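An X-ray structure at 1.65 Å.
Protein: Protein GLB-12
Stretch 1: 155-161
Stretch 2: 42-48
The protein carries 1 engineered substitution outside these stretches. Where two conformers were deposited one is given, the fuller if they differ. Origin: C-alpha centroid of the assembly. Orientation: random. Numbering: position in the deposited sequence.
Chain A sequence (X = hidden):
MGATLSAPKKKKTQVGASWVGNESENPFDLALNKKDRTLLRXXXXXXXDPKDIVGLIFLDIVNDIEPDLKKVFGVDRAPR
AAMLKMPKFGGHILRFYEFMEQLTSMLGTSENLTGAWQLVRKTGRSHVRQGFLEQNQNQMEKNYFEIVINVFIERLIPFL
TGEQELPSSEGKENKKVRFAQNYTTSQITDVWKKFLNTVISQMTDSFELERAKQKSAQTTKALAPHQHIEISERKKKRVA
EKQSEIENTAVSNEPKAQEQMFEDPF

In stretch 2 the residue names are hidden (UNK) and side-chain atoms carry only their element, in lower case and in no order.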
# COMPACT_ATOMS: atom_id res chain seq x y z
N ARG A 155 -9.51 19.66 -6.19
CA ARG A 155 -10.72 20.15 -6.85
C ARG A 155 -11.98 19.33 -6.57
O ARG A 155 -13.07 19.88 -6.41
CB ARG A 155 -10.49 20.20 -8.37
CG ARG A 155 -9.35 21.12 -8.82
CD ARG A 155 -9.84 22.56 -8.98
NE ARG A 155 -10.54 22.76 -10.24
CZ ARG A 155 -11.75 23.30 -10.37
NH1 ARG A 155 -12.42 23.72 -9.30
NH2 ARG A 155 -12.29 23.43 -11.57
N LEU A 156 -11.86 18.00 -6.52
CA LEU A 156 -13.06 17.18 -6.28
C LEU A 156 -13.51 17.24 -4.84
O LEU A 156 -14.73 17.30 -4.58
CB LEU A 156 -12.72 15.74 -6.64
CG LEU A 156 -13.85 14.77 -7.02
CD1 LEU A 156 -13.68 13.32 -6.60
CD2 LEU A 156 -15.30 15.24 -7.30
N ILE A 157 -12.57 17.26 -3.89
CA ILE A 157 -12.94 17.17 -2.47
C ILE A 157 -13.86 18.32 -2.01
O ILE A 157 -14.84 18.10 -1.30
CB ILE A 157 -11.71 16.97 -1.55
CG1 ILE A 157 -11.12 15.59 -1.85
CG2 ILE A 157 -12.13 17.16 -0.03
CD1 ILE A 157 -9.90 15.23 -1.03
N PRO A 158 -13.59 19.57 -2.43
CA PRO A 158 -14.56 20.61 -2.06
C PRO A 158 -15.97 20.43 -2.60
O PRO A 158 -16.92 20.89 -1.93
CB PRO A 158 -13.92 21.89 -2.65
CG PRO A 158 -12.47 21.63 -2.59
CD PRO A 158 -12.33 20.15 -2.92
N PHE A 159 -16.17 19.78 -3.76
CA PHE A 159 -17.52 19.40 -4.19
C PHE A 159 -18.10 18.33 -3.25
O PHE A 159 -19.28 18.40 -2.86
CB PHE A 159 -17.53 18.86 -5.63
CG PHE A 159 -17.26 19.90 -6.68
CD1 PHE A 159 -18.24 20.85 -6.98
CD2 PHE A 159 -16.07 19.91 -7.37
CE1 PHE A 159 -18.00 21.84 -7.96
CE2 PHE A 159 -15.82 20.91 -8.35
CZ PHE A 159 -16.79 21.86 -8.63
N LEU A 160 -17.25 17.37 -2.86
CA LEU A 160 -17.71 16.23 -2.04
C LEU A 160 -18.11 16.69 -0.65
O LEU A 160 -18.96 16.05 -0.01
CB LEU A 160 -16.61 15.18 -1.92
CG LEU A 160 -16.38 14.40 -3.21
CD1 LEU A 160 -14.97 13.71 -3.14
CD2 LEU A 160 -17.48 13.38 -3.42
N THR A 161 -17.50 17.76 -0.15
CA THR A 161 -17.81 18.25 1.18
C THR A 161 -18.98 19.24 1.14
O THR A 161 -19.54 19.62 2.20
CB THR A 161 -16.62 18.98 1.82
OG1 THR A 161 -16.24 20.09 0.99
CG2 THR A 161 -15.42 18.03 2.04
N UNK A 42 -21.31 7.23 -0.36
CA UNK A 42 -22.45 8.16 -0.15
C UNK A 42 -22.08 9.57 -0.60
O UNK A 42 -22.89 10.22 -1.26
c UNK A 42 -24.28 6.94 3.06
c UNK A 42 -23.53 6.84 1.73
o UNK A 42 -25.26 6.18 3.27
c UNK A 42 -22.89 8.15 1.30
o UNK A 42 -23.88 7.75 3.92
N UNK A 43 -20.86 10.02 -0.28
CA UNK A 43 -20.43 11.34 -0.74
C UNK A 43 -20.33 11.44 -2.28
O UNK A 43 -20.70 12.46 -2.85
c UNK A 43 -19.42 12.08 1.44
o UNK A 43 -18.15 10.86 -0.23
c UNK A 43 -19.16 11.84 -0.07
N UNK A 44 -19.81 10.41 -2.94
CA UNK A 44 -19.76 10.40 -4.38
C UNK A 44 -21.17 10.44 -4.97
O UNK A 44 -21.43 11.15 -5.97
c UNK A 44 -17.05 10.47 -7.19
c UNK A 44 -19.02 9.15 -4.84
c UNK A 44 -16.38 10.83 -8.35
c UNK A 44 -16.72 10.30 -9.62
c UNK A 44 -18.10 9.54 -7.30
c UNK A 44 -17.75 9.39 -9.76
c UNK A 44 -19.82 8.11 -7.07
c UNK A 44 -19.01 8.94 -6.35
n UNK A 44 -19.50 8.17 -8.40
c UNK A 44 -18.46 9.04 -8.58
N UNK A 45 -22.09 9.66 -4.39
CA UNK A 45 -23.47 9.66 -4.87
C UNK A 45 -24.25 10.97 -4.68
O UNK A 45 -25.20 11.22 -5.43
c UNK A 45 -24.74 6.15 -4.40
c UNK A 45 -23.80 7.23 -4.80
c UNK A 45 -24.23 8.53 -4.20
o UNK A 45 -24.88 5.87 -3.21
n UNK A 45 -25.40 5.54 -5.38
N UNK A 46 -23.88 11.77 -3.68
CA UNK A 46 -24.51 13.06 -3.39
C UNK A 46 -24.26 14.03 -4.55
O UNK A 46 -25.06 14.95 -4.79
n UNK A 46 -24.89 12.12 1.69
c UNK A 46 -23.89 13.71 -2.17
n UNK A 46 -23.19 13.71 1.61
c UNK A 46 -23.32 14.07 0.18
c UNK A 46 -23.92 12.82 2.28
n UNK A 46 -23.69 12.62 3.58
c UNK A 46 -24.23 13.23 -0.79
N UNK A 47 -23.15 13.83 -5.26
CA UNK A 47 -22.82 14.70 -6.40
C UNK A 47 -23.89 14.70 -7.49
O UNK A 47 -24.39 13.65 -7.91
c UNK A 47 -21.49 14.27 -7.01
c UNK A 47 -20.05 15.64 -5.26
c UNK A 47 -19.04 13.82 -6.77
c UNK A 47 -20.13 14.87 -6.59
N UNK A 48 -24.23 15.89 -7.98
CA UNK A 48 -25.04 15.96 -9.18
C UNK A 48 -24.08 16.13 -10.36
O UNK A 48 -23.13 16.94 -10.32
o UNK A 48 -27.64 15.70 -7.80
c UNK A 48 -26.09 17.07 -9.07
o UNK A 48 -27.30 17.76 -7.10
c UNK A 48 -27.08 16.83 -7.91
O HOH W 1 -21.41 16.12 1.82

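Position 42 carries three side-chain carbons in a row, the third bearing two oxygens, and lies out of reach of stretch 1. That unbranched chain ending in a carboxylate is Glu-42, one of whose carboxylate oxygens is hydrogen-bonded elsewhere in the structure.

At position 43 a single carbon, CB, carries one oxygen and one carbon, and its CA-to-CB bond points toward stretch 1. CB sits 4.1 Å from CD2 of Leu-160, and the same methyl comes to 3.4 Å from the backbone O of position 43. Branching at CB into one oxygen and one carbon identifies Thr-43. Its hydroxyl is hydrogen-bonded elsewhere, and its closest approach to Leu-160 is through the backbone O. Here the backbones of the two stretches come nearest, with CA of Thr-43 5.7 Å from CA of Leu-160.

Position 44 has one carbon followed by fused five- and six-membered rings holding eight carbons and one nitrogen. Its CA-to-CB bond points away, yet with chi1 at t the end of the side chain comes nearer, and a carbon of the six-membered ring nears CD1 of Leu-156. The backbone N of position 44 also lies 3.8 Å from CD2 of Leu-160. The fused rings can only be Trp-44; its CZ3 is 4.1 Å from CD1 of Leu-156, and that methyl meets the ring at its edge.

Position 45 shows three carbons, the third carrying one oxygen and one nitrogen; its CA-to-CB bond points away and it is exposed. The amide makes it Gln-45.

Position 46 runs through three carbons and a nitrogen to a carbon holding two more nitrogens. It makes no direct contact, but a water bridges the gap. The guanidinium is that of Arg-46: the water donates to O of Leu-160 at 3.1 Å and accepts a weak bond from NE of Arg-46 at 3.0 Å.

Position 47 has four carbons, forked at the second, and its CA-to-CB bond points toward stretch 1; the forked carbons meet Leu-156, Phe-159 and Leu-160. This is Leu-47. Its CD2 lies 3.7 Å from CD2 of Leu-160 and 4.0 Å from CD2 of Leu-156, and its CD1 sits 3.7 Å from O of Phe-159 and 4.1 Å from CB of Phe-159.

Position 48 has two carbons, the second with two oxygens, and is out of reach: Asp-48.

The helix axes cross at 86° and approach to 9.9 Å; the stretches bury 278 Å², both sides summed. Leu-160 and Leu-47 give up the most surface, and no direct hydrogen bond joins the stretches. The rule to read is modest: Trp-44 and Leu-47 supply the apolar pairs with Leu-156, Phe-159 and Leu-160, and Thr-43 adds backbone and side-chain packing against CD2 of Leu-160. Position 47 follows 43 and 44 by four and three positions, about one turn, although Leu-47 itself lies just beyond the helix. Glu-42, Gln-45 and Asp-48 make no contact; Arg-46 is linked only through the water.

Stretch 2 42-48: ETWQRLD
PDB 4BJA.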